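Local coordinates for WbbM protein (Klebsiella pneumoniae, PDB 6U4B) that acts as a bifunctional, trimeric O-antigen polymerase and probably uses a bound metal ion in glycosyl transfer, at residues S315-L319 and I405-V411; N321-R325 and I580-A584; F472-I476 and W525-H529; S307-A313 and V337-S343. All coordinates share one frame; numbering follows the deposited sequence.

Contact 1 of 4, residues S315-L319 and I405-V411; sequences SGGAL and IDSDTVV. With MG (magnesium ion), chain C.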
# COMPACT_ATOMS: atom_id res chain seq x y z
N SER A 315 -15.14 -6.97 -8.62
CA SER A 315 -15.93 -5.76 -8.42
C SER A 315 -16.47 -5.69 -7.00
O SER A 315 -16.48 -4.61 -6.39
CB SER A 315 -17.07 -5.72 -9.43
OG SER A 315 -17.91 -4.61 -9.18
N GLY A 316 -16.92 -6.82 -6.45
CA GLY A 316 -17.41 -6.83 -5.08
C GLY A 316 -16.33 -6.53 -4.07
O GLY A 316 -16.59 -5.91 -3.04
N GLY A 317 -15.10 -6.98 -4.33
CA GLY A 317 -14.00 -6.66 -3.43
C GLY A 317 -13.72 -5.17 -3.37
O GLY A 317 -13.53 -4.61 -2.29
N ALA A 318 -13.68 -4.52 -4.53
CA ALA A 318 -13.47 -3.07 -4.56
C ALA A 318 -14.59 -2.34 -3.84
O ALA A 318 -14.33 -1.39 -3.08
CB ALA A 318 -13.36 -2.59 -6.01
N LEU A 319 -15.83 -2.76 -4.05
CA LEU A 319 -16.96 -2.14 -3.37
C LEU A 319 -16.85 -2.29 -1.86
O LEU A 319 -16.93 -1.31 -1.12
CB LEU A 319 -18.27 -2.75 -3.87
CG LEU A 319 -19.54 -2.36 -3.11
CD1 LEU A 319 -19.76 -0.85 -3.14
CD2 LEU A 319 -20.75 -3.09 -3.67
N ILE A 405 -26.99 -2.55 -2.67
CA ILE A 405 -26.17 -1.80 -3.61
C ILE A 405 -25.63 -2.76 -4.66
O ILE A 405 -25.22 -3.88 -4.35
CB ILE A 405 -25.04 -1.04 -2.88
CG1 ILE A 405 -24.21 -0.20 -3.86
CG2 ILE A 405 -24.15 -1.99 -2.08
CD1 ILE A 405 -23.22 0.73 -3.18
N ASP A 406 -25.66 -2.31 -5.92
CA ASP A 406 -25.08 -3.09 -7.01
C ASP A 406 -23.61 -3.38 -6.75
O ASP A 406 -22.90 -2.60 -6.11
CB ASP A 406 -25.23 -2.33 -8.33
CG ASP A 406 -26.49 -2.70 -9.09
OD1 ASP A 406 -27.36 -3.39 -8.51
OD2 ASP A 406 -26.61 -2.30 -10.27
N SER A 407 -23.14 -4.51 -7.29
CA SER A 407 -21.75 -4.91 -7.08
C SER A 407 -20.78 -4.12 -7.94
O SER A 407 -19.60 -4.02 -7.58
CB SER A 407 -21.59 -6.40 -7.36
OG SER A 407 -21.69 -6.69 -8.74
N ASP A 408 -21.23 -3.55 -9.06
CA ASP A 408 -20.35 -2.78 -9.94
C ASP A 408 -20.31 -1.31 -9.53
O ASP A 408 -20.47 -0.40 -10.35
CB ASP A 408 -20.78 -2.94 -11.39
CG ASP A 408 -22.23 -2.56 -11.61
OD1 ASP A 408 -22.97 -2.39 -10.62
OD2 ASP A 408 -22.63 -2.42 -12.79
N THR A 409 -20.11 -1.07 -8.23
CA THR A 409 -20.06 0.28 -7.68
C THR A 409 -18.87 0.41 -6.74
O THR A 409 -18.28 -0.58 -6.31
CB THR A 409 -21.35 0.62 -6.92
OG1 THR A 409 -21.45 -0.22 -5.76
CG2 THR A 409 -22.59 0.43 -7.79
N VAL A 410 -18.53 1.66 -6.42
CA VAL A 410 -17.71 2.00 -5.27
C VAL A 410 -18.35 3.20 -4.59
O VAL A 410 -18.91 4.08 -5.25
CB VAL A 410 -16.24 2.32 -5.65
CG1 VAL A 410 -15.54 1.10 -6.23
CG2 VAL A 410 -16.16 3.50 -6.62
N VAL A 411 -18.31 3.22 -3.26
CA VAL A 411 -18.87 4.32 -2.50
C VAL A 411 -17.76 5.32 -2.19
O VAL A 411 -16.58 4.96 -2.07
CB VAL A 411 -19.57 3.84 -1.21
CG1 VAL A 411 -20.63 2.80 -1.55
CG2 VAL A 411 -18.56 3.30 -0.22
MG MG C . -25.12 -1.92 -11.76
O HOH W 1 -16.54 -1.88 -7.92
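Leu319, the residue most buried by this contact, lays its branched end against Thr409, the two side chains running side by side in the same direction. CD1 comes to 3.2 Å from Thr409 OG1, while CD2 rests 3.3 Å from the backbone oxygen of Asp406 and near Ile405 CG2. With CG anti to the backbone N (chi1 171°), the fork opens between the turn and the strand, and CD1 also meets Ile405 CD1, at 3.8 Å, and Val411. A leucine suits this place because a forked side chain can touch both turn and strand. The buried hydroxyl of Thr409 is satisfied by donating to Asp406 O at 2.8 Å, which closes the turn.

The side with Ala318 and Val410 is looser. Ala318 CB only approaches Val410 CG1 at 4.3 Å, and a water links the two backbones, donating to Ser315 O and to Thr409 O. Ser315 makes a separate, close polar contact: OG donates to Ser407 O, at a modelled length so short that it is doubtful.

On the turn itself, the two aspartates form the DxD motif characteristic of GT-A glycosyltransferases. Asp406 OD2 binds magnesium at 2.1 Å and Asp408 OD1 at 2.5 Å; His560 is the third protein ligand, and Arg389 pairs with Asp406 OD1. The chemistry implies that a mostly apolar helix face, Leu319 foremost, backs the turn, while its carboxylates face the metal and probably the donor sugar nucleotide.

Contact 2 of 4, residues N321-R325 and I580-A584; sequences NSIIR and IENIA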
# COMPACT_ATOMS: atom_id res chain seq x y z
N ASN A 321 -14.26 -2.95 -0.06
CA ASN A 321 -13.14 -2.16 0.42
C ASN A 321 -13.50 -0.68 0.48
O ASN A 321 -13.11 0.02 1.42
CB ASN A 321 -11.92 -2.38 -0.47
CG ASN A 321 -10.65 -2.58 0.33
OD1 ASN A 321 -10.71 -2.87 1.53
ND2 ASN A 321 -9.50 -2.43 -0.32
N SER A 322 -14.26 -0.19 -0.51
CA SER A 322 -14.69 1.21 -0.47
C SER A 322 -15.63 1.47 0.70
O SER A 322 -15.58 2.54 1.32
CB SER A 322 -15.35 1.61 -1.79
OG SER A 322 -16.72 1.22 -1.84
N ILE A 323 -16.48 0.49 1.03
CA ILE A 323 -17.37 0.64 2.18
C ILE A 323 -16.55 0.73 3.46
O ILE A 323 -16.83 1.56 4.34
CB ILE A 323 -18.38 -0.52 2.22
CG1 ILE A 323 -19.29 -0.48 1.00
CG2 ILE A 323 -19.20 -0.46 3.51
CD1 ILE A 323 -20.24 -1.65 0.90
N ILE A 324 -15.53 -0.12 3.59
CA ILE A 324 -14.67 -0.10 4.78
C ILE A 324 -13.93 1.23 4.88
O ILE A 324 -13.80 1.80 5.97
CB ILE A 324 -13.70 -1.29 4.76
CG1 ILE A 324 -14.46 -2.61 4.91
CG2 ILE A 324 -12.64 -1.13 5.84
CD1 ILE A 324 -13.59 -3.82 4.80
N ARG A 325 -13.42 1.73 3.76
CA ARG A 325 -12.58 2.92 3.81
C ARG A 325 -13.36 4.17 4.21
O ARG A 325 -12.78 5.10 4.77
CB ARG A 325 -11.88 3.13 2.47
CG ARG A 325 -10.86 2.04 2.14
CD ARG A 325 -10.15 2.30 0.82
NE ARG A 325 -9.21 3.41 0.91
CZ ARG A 325 -9.49 4.66 0.58
NH1 ARG A 325 -8.56 5.60 0.69
NH2 ARG A 325 -10.69 4.97 0.12
N ILE A 580 -9.58 1.66 -8.94
CA ILE A 580 -8.24 1.15 -8.66
C ILE A 580 -7.85 1.41 -7.22
O ILE A 580 -7.26 0.55 -6.55
CB ILE A 580 -7.23 1.77 -9.64
CG1 ILE A 580 -7.45 1.23 -11.05
CG2 ILE A 580 -5.80 1.52 -9.19
CD1 ILE A 580 -7.32 -0.28 -11.16
N GLU A 581 -8.18 2.61 -6.72
CA GLU A 581 -7.89 2.97 -5.34
C GLU A 581 -8.34 1.90 -4.35
O GLU A 581 -7.66 1.63 -3.36
CB GLU A 581 -8.56 4.31 -5.02
CG GLU A 581 -8.40 4.81 -3.60
CD GLU A 581 -9.35 5.95 -3.29
OE1 GLU A 581 -10.06 5.88 -2.26
OE2 GLU A 581 -9.41 6.91 -4.08
N ASN A 582 -9.48 1.27 -4.63
CA ASN A 582 -10.04 0.28 -3.71
C ASN A 582 -9.62 -1.15 -4.03
O ASN A 582 -9.81 -2.03 -3.19
CB ASN A 582 -11.57 0.39 -3.71
CG ASN A 582 -12.06 1.69 -3.12
OD1 ASN A 582 -11.91 1.93 -1.92
ND2 ASN A 582 -12.64 2.54 -3.95
N ILE A 583 -9.07 -1.40 -5.22
CA ILE A 583 -8.57 -2.72 -5.55
C ILE A 583 -7.06 -2.84 -5.35
O ILE A 583 -6.54 -3.96 -5.31
CB ILE A 583 -8.95 -3.11 -7.00
CG1 ILE A 583 -9.24 -4.61 -7.09
CG2 ILE A 583 -7.85 -2.71 -7.98
CD1 ILE A 583 -10.43 -5.04 -6.26
N ALA A 584 -6.35 -1.72 -5.22
CA ALA A 584 -4.93 -1.77 -4.91
C ALA A 584 -4.72 -2.32 -3.50
O ALA A 584 -5.53 -2.10 -2.60
CB ALA A 584 -4.31 -0.37 -5.03
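Asn582 buries the most surface here, pressing its amide onto the helix of Ser322 and Arg325. Helix 576-583, near the C-terminal end, thereby packs on helix 313-325 of the glycosyltransferase domain. Its CG lies beside its own backbone N (chi1 -67°), which carries OD1 across to 3.2 Å from Ser322 CA and 3.3 Å from Arg325 CD. These are contacts with carbon. The short amide of an asparagine fits between the helices, with ND2 weakly bonded to Asp578 O, and the side chain also touches Val410 of the strand after the DxD turn.

The backbone of Asn582 is held as well. Asn321 ND2 donates to Asn582 O at 2.9 Å in a nearly straight bond, 167° at the hydrogen, and the acceptor lies in the plane of the Asn321 amide. This carbonyl sits in the last turn of its helix, where in-helix partners run out, so a side-chain donor is useful there.

Arg325 and Glu581 form the exposed border. Arg325 bends at its third torsion, and NH2 reaches Glu581 OE1 at 2.6 Å. The carboxylate oxygen stands over one face of the guanidinium, the two planes being 69° apart, rather than in a fork of paired N-H groups. The chemistry therefore implies a directional amide bond that probably helps hold the helix end, with a largely electrostatic salt bridge, probably more tolerant of movement, at the solvent-facing edge.

Contact 3 of 4, residues F472-I476 and W525-H529; sequences FQAGI and WNVYH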
# COMPACT_ATOMS: atom_id res chain seq x y z
N PHE A 472 -37.42 4.81 -10.61
CA PHE A 472 -36.19 4.85 -9.83
C PHE A 472 -35.23 3.77 -10.28
O PHE A 472 -35.63 2.71 -10.78
CB PHE A 472 -36.48 4.70 -8.33
CG PHE A 472 -37.01 3.35 -7.94
CD1 PHE A 472 -36.15 2.29 -7.68
CD2 PHE A 472 -38.38 3.14 -7.81
CE1 PHE A 472 -36.64 1.05 -7.31
CE2 PHE A 472 -38.87 1.90 -7.45
CZ PHE A 472 -38.00 0.86 -7.20
N GLN A 473 -33.94 4.03 -10.09
CA GLN A 473 -32.88 3.10 -10.45
C GLN A 473 -32.62 2.13 -9.30
O GLN A 473 -32.62 2.53 -8.13
CB GLN A 473 -31.61 3.86 -10.82
CG GLN A 473 -30.84 3.26 -11.98
CD GLN A 473 -29.96 2.11 -11.57
OE1 GLN A 473 -29.28 2.17 -10.54
NE2 GLN A 473 -29.96 1.05 -12.36
N ALA A 474 -32.40 0.86 -9.64
CA ALA A 474 -32.30 -0.21 -8.65
C ALA A 474 -30.86 -0.48 -8.21
O ALA A 474 -30.63 -1.46 -7.48
CB ALA A 474 -32.92 -1.49 -9.19
N GLY A 475 -29.90 0.34 -8.62
CA GLY A 475 -28.51 0.11 -8.26
C GLY A 475 -28.19 0.39 -6.80
O GLY A 475 -27.16 -0.06 -6.31
N ILE A 476 -29.05 1.13 -6.11
CA ILE A 476 -28.91 1.33 -4.67
C ILE A 476 -30.30 1.58 -4.10
O ILE A 476 -31.04 2.46 -4.56
CB ILE A 476 -27.92 2.48 -4.36
CG1 ILE A 476 -27.58 2.51 -2.86
CG2 ILE A 476 -28.43 3.84 -4.83
CD1 ILE A 476 -26.36 3.38 -2.55
N TRP A 525 -25.96 9.81 -4.90
CA TRP A 525 -25.88 8.45 -4.39
C TRP A 525 -25.93 7.39 -5.48
O TRP A 525 -25.88 6.20 -5.16
CB TRP A 525 -27.00 8.21 -3.37
CG TRP A 525 -26.60 8.58 -1.98
CD1 TRP A 525 -27.08 9.62 -1.23
CD2 TRP A 525 -25.61 7.94 -1.17
NE1 TRP A 525 -26.45 9.65 -0.01
CE2 TRP A 525 -25.54 8.63 0.05
CE3 TRP A 525 -24.77 6.83 -1.37
CZ2 TRP A 525 -24.68 8.25 1.08
CZ3 TRP A 525 -23.91 6.46 -0.35
CH2 TRP A 525 -23.87 7.17 0.86
N ASN A 526 -26.02 7.78 -6.75
CA ASN A 526 -26.03 6.82 -7.85
C ASN A 526 -25.53 7.49 -9.12
O ASN A 526 -26.30 7.69 -10.07
CB ASN A 526 -27.43 6.25 -8.05
CG ASN A 526 -27.42 4.95 -8.84
OD1 ASN A 526 -26.51 4.69 -9.62
ND2 ASN A 526 -28.45 4.14 -8.65
N VAL A 527 -24.24 7.82 -9.17
CA VAL A 527 -23.67 8.58 -10.27
C VAL A 527 -23.13 7.60 -11.30
O VAL A 527 -22.18 6.86 -11.04
CB VAL A 527 -22.58 9.54 -9.78
CG1 VAL A 527 -21.98 10.32 -10.94
CG2 VAL A 527 -23.14 10.49 -8.73
N TYR A 528 -23.74 7.59 -12.49
CA TYR A 528 -23.18 6.83 -13.60
C TYR A 528 -21.80 7.35 -13.95
O TYR A 528 -21.57 8.56 -14.02
CB TYR A 528 -24.09 6.92 -14.82
CG TYR A 528 -25.45 6.28 -14.67
CD1 TYR A 528 -26.57 7.05 -14.39
CD2 TYR A 528 -25.63 4.91 -14.83
CE1 TYR A 528 -27.82 6.48 -14.26
CE2 TYR A 528 -26.87 4.33 -14.71
CZ TYR A 528 -27.96 5.12 -14.42
OH TYR A 528 -29.21 4.55 -14.29
N HIS A 529 -20.86 6.43 -14.19
CA HIS A 529 -19.54 6.84 -14.62
C HIS A 529 -19.51 7.25 -16.09
O HIS A 529 -18.52 7.85 -16.53
CB HIS A 529 -18.52 5.71 -14.37
CG HIS A 529 -18.63 4.57 -15.33
ND1 HIS A 529 -19.81 3.92 -15.59
CD2 HIS A 529 -17.68 3.96 -16.09
CE1 HIS A 529 -19.59 2.95 -16.47
NE2 HIS A 529 -18.31 2.96 -16.79
O HOH W 2 -31.01 4.09 -6.79
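The amides of Gln473 and Asn526 meet nearly at right angles, their planes 79° apart, behind the metal site of what is probably a GT-A fold. Asn526 ND2 donates to Gln473 OE1 at 2.9 Å, arriving in the carbonyl plane on a lone pair. Gly475 N reaches the same oxygen at 2.7 Å from above that plane, so two donors fix the amide. The glutamine gets there by bending at its second torsion (chi2 -82°), and Gly475, with no side chain, lets OE1 come in close over the corner of the chain.

Asn526 uses both ends of its amide: ND2 also donates a hydrogen bond to a water that bridges the carbonyls of Gln473 and Ile476, while OD1 accepts one from His560 ND1. As His560 binds magnesium through NE2, Asn526 is a second-shell residue that probably helps orient His560. Gly475 likewise bonds through its backbone to Asp406, another ligand.

Next to this polar cluster Ile476 makes an apolar contact, its CD1 4.0 Å from Trp525 CE3; separately, its CG2 lies 3.5 Å from the carbonyl oxygen Trp525 O. At the far side Tyr528, its hydroxyl weakly bonded to Asp433, brings OH to 3.1 Å from Gln473 CG.

Contact 4 of 4, residues S307-A313 and V337-S343; sequences SFDDNYA and VLENKVS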
# COMPACT_ATOMS: atom_id res chain seq x y z
N SER A 307 -24.90 -8.63 -4.19
CA SER A 307 -25.13 -9.88 -4.91
C SER A 307 -24.20 -9.94 -6.11
O SER A 307 -24.18 -9.01 -6.93
CB SER A 307 -26.59 -10.00 -5.35
OG SER A 307 -26.79 -11.13 -6.18
N PHE A 308 -23.44 -11.03 -6.22
CA PHE A 308 -22.60 -11.23 -7.40
C PHE A 308 -22.17 -12.69 -7.47
O PHE A 308 -22.26 -13.44 -6.50
CB PHE A 308 -21.36 -10.31 -7.39
CG PHE A 308 -20.54 -10.38 -6.12
CD1 PHE A 308 -20.70 -9.43 -5.12
CD2 PHE A 308 -19.60 -11.38 -5.94
CE1 PHE A 308 -19.94 -9.49 -3.97
CE2 PHE A 308 -18.84 -11.45 -4.79
CZ PHE A 308 -19.01 -10.49 -3.80
N ASP A 309 -21.73 -13.08 -8.66
CA ASP A 309 -21.14 -14.39 -8.89
C ASP A 309 -19.62 -14.26 -8.83
O ASP A 309 -19.07 -13.21 -8.49
CB ASP A 309 -21.63 -14.97 -10.23
CG ASP A 309 -21.34 -14.05 -11.41
OD1 ASP A 309 -20.55 -13.10 -11.27
OD2 ASP A 309 -21.92 -14.29 -12.50
N ASP A 310 -18.92 -15.35 -9.17
CA ASP A 310 -17.47 -15.34 -9.05
C ASP A 310 -16.82 -14.37 -10.03
O ASP A 310 -15.81 -13.73 -9.70
CB ASP A 310 -16.92 -16.75 -9.24
CG ASP A 310 -15.45 -16.86 -8.89
OD1 ASP A 310 -14.62 -16.98 -9.81
OD2 ASP A 310 -15.12 -16.80 -7.68
N ASN A 311 -17.39 -14.23 -11.23
CA ASN A 311 -16.80 -13.34 -12.22
C ASN A 311 -16.90 -11.87 -11.83
O ASN A 311 -16.16 -11.05 -12.37
CB ASN A 311 -17.44 -13.57 -13.59
CG ASN A 311 -16.73 -14.65 -14.38
OD1 ASN A 311 -15.50 -14.75 -14.37
ND2 ASN A 311 -17.51 -15.47 -15.08
N TYR A 312 -17.80 -11.52 -10.91
CA TYR A 312 -17.89 -10.16 -10.39
C TYR A 312 -17.34 -10.04 -8.97
O TYR A 312 -17.57 -9.03 -8.30
CB TYR A 312 -19.33 -9.65 -10.45
CG TYR A 312 -19.65 -8.88 -11.71
CD1 TYR A 312 -20.61 -7.88 -11.71
CD2 TYR A 312 -18.99 -9.15 -12.90
CE1 TYR A 312 -20.91 -7.17 -12.85
CE2 TYR A 312 -19.28 -8.44 -14.05
CZ TYR A 312 -20.24 -7.45 -14.03
OH TYR A 312 -20.54 -6.75 -15.17
N ALA A 313 -16.61 -11.05 -8.51
CA ALA A 313 -16.01 -10.99 -7.18
C ALA A 313 -14.98 -9.87 -7.07
O ALA A 313 -14.84 -9.26 -6.01
CB ALA A 313 -15.38 -12.33 -6.81
N VAL A 337 -23.30 -10.97 1.47
CA VAL A 337 -23.17 -11.17 0.03
C VAL A 337 -24.04 -12.36 -0.37
O VAL A 337 -23.82 -13.48 0.10
CB VAL A 337 -21.70 -11.41 -0.37
CG1 VAL A 337 -21.63 -11.91 -1.81
CG2 VAL A 337 -20.90 -10.12 -0.21
N LEU A 338 -25.02 -12.11 -1.23
CA LEU A 338 -25.80 -13.17 -1.85
C LEU A 338 -24.97 -13.72 -3.00
O LEU A 338 -24.99 -13.18 -4.11
CB LEU A 338 -27.15 -12.65 -2.33
CG LEU A 338 -27.93 -11.83 -1.30
CD1 LEU A 338 -29.24 -11.32 -1.89
CD2 LEU A 338 -28.19 -12.67 -0.07
N GLU A 339 -24.23 -14.80 -2.74
CA GLU A 339 -23.21 -15.28 -3.66
C GLU A 339 -23.77 -16.37 -4.57
O GLU A 339 -24.56 -17.22 -4.13
CB GLU A 339 -21.99 -15.80 -2.91
CG GLU A 339 -22.26 -16.92 -1.91
CD GLU A 339 -22.10 -18.30 -2.52
OE1 GLU A 339 -22.68 -19.26 -1.97
OE2 GLU A 339 -21.39 -18.43 -3.54
N ASN A 340 -23.37 -16.33 -5.83
CA ASN A 340 -23.74 -17.33 -6.83
C ASN A 340 -22.46 -18.05 -7.26
O ASN A 340 -21.81 -17.68 -8.23
CB ASN A 340 -24.45 -16.67 -8.02
CG ASN A 340 -24.79 -17.67 -9.12
OD1 ASN A 340 -24.85 -18.88 -8.89
ND2 ASN A 340 -25.03 -17.16 -10.33
N LYS A 341 -22.11 -19.09 -6.50
CA LYS A 341 -20.95 -19.94 -6.79
C LYS A 341 -19.66 -19.12 -6.87
O LYS A 341 -18.84 -19.31 -7.76
CB LYS A 341 -21.18 -20.75 -8.06
CG LYS A 341 -22.34 -21.73 -7.95
CD LYS A 341 -22.63 -22.42 -9.27
CE LYS A 341 -23.90 -23.26 -9.19
NZ LYS A 341 -23.76 -24.41 -8.24
N VAL A 342 -19.49 -18.20 -5.92
CA VAL A 342 -18.21 -17.54 -5.76
C VAL A 342 -17.21 -18.54 -5.20
O VAL A 342 -17.53 -19.34 -4.30
CB VAL A 342 -18.34 -16.31 -4.85
CG1 VAL A 342 -17.01 -15.59 -4.70
CG2 VAL A 342 -19.39 -15.36 -5.40
N SER A 343 -15.99 -18.52 -5.74
CA SER A 343 -14.99 -19.52 -5.38
C SER A 343 -14.64 -19.44 -3.90
O SER A 343 -14.81 -18.40 -3.25
CB SER A 343 -13.73 -19.33 -6.22
OG SER A 343 -13.04 -18.15 -5.84
O HOH W 3 -25.72 -13.49 -7.17
O HOH W 4 -20.28 -17.96 -10.27
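Phe308 turns its ring toward Val337, whose CG1 sits over one face in a CH-pi contact, 3.9 Å from the ring centroid. Val342 CG2 adds a second apolar touch, 4.0 Å from Phe308 CE2. Branched valines suit this position, since with so few torsions they present methyls to the ring at little entropic cost.

The backbones beneath run parallel. Asn340 N donates to Phe308 O at 3.2 Å, whereas Phe308 N to Leu338 O is weak. These are neighbouring strands of a beta-alpha-beta unit, 302-309 and 333-340, joined through helix 313-325 in the nucleotide-binding style of sheet expected of a GT-A domain.

Further along the chain, Asp310 reaches over to the other segment. With its CG anti to the backbone N (chi1 -170°), OD2 swings across to accept from Ser343 N at 2.7 Å, in a nearly straight bond of 168° met from above the carboxylate plane. A water ties Asp310 N to Asn340 O beside it.

The next layer sets these groups in place. Glu339 OE2 receives Val342 N at 3.1 Å and shapes the turn, while its OE1 bonds to Asn59. Ser343 caps helix 344-352 through Asn346 N, and Asn346 ND2 also bonds to Asp310 OD2.

Contact 1 occupies the middle of the group, its centre about 9 Å from that of contact 2 and about 12 Å from those of contacts 3 and 4. Helix 313-325 carries one segment of contacts 1 and 2 and connects the two strands of contact 4. Ser322 OG bonds to Val411 N, joining contacts 1 and 2, while contacts 1 and 3 are joined through the backbone. Contact 4 closes first along the chain; contact 3 opens only after contact 1 has closed and lies inside the long loop that contact 2 closes with helix 576-583. Contacts 1 and 3 thus build and flank the magnesium site of the family 8 transferase region, while contacts 2 and 4 pack the surrounding helix and sheet.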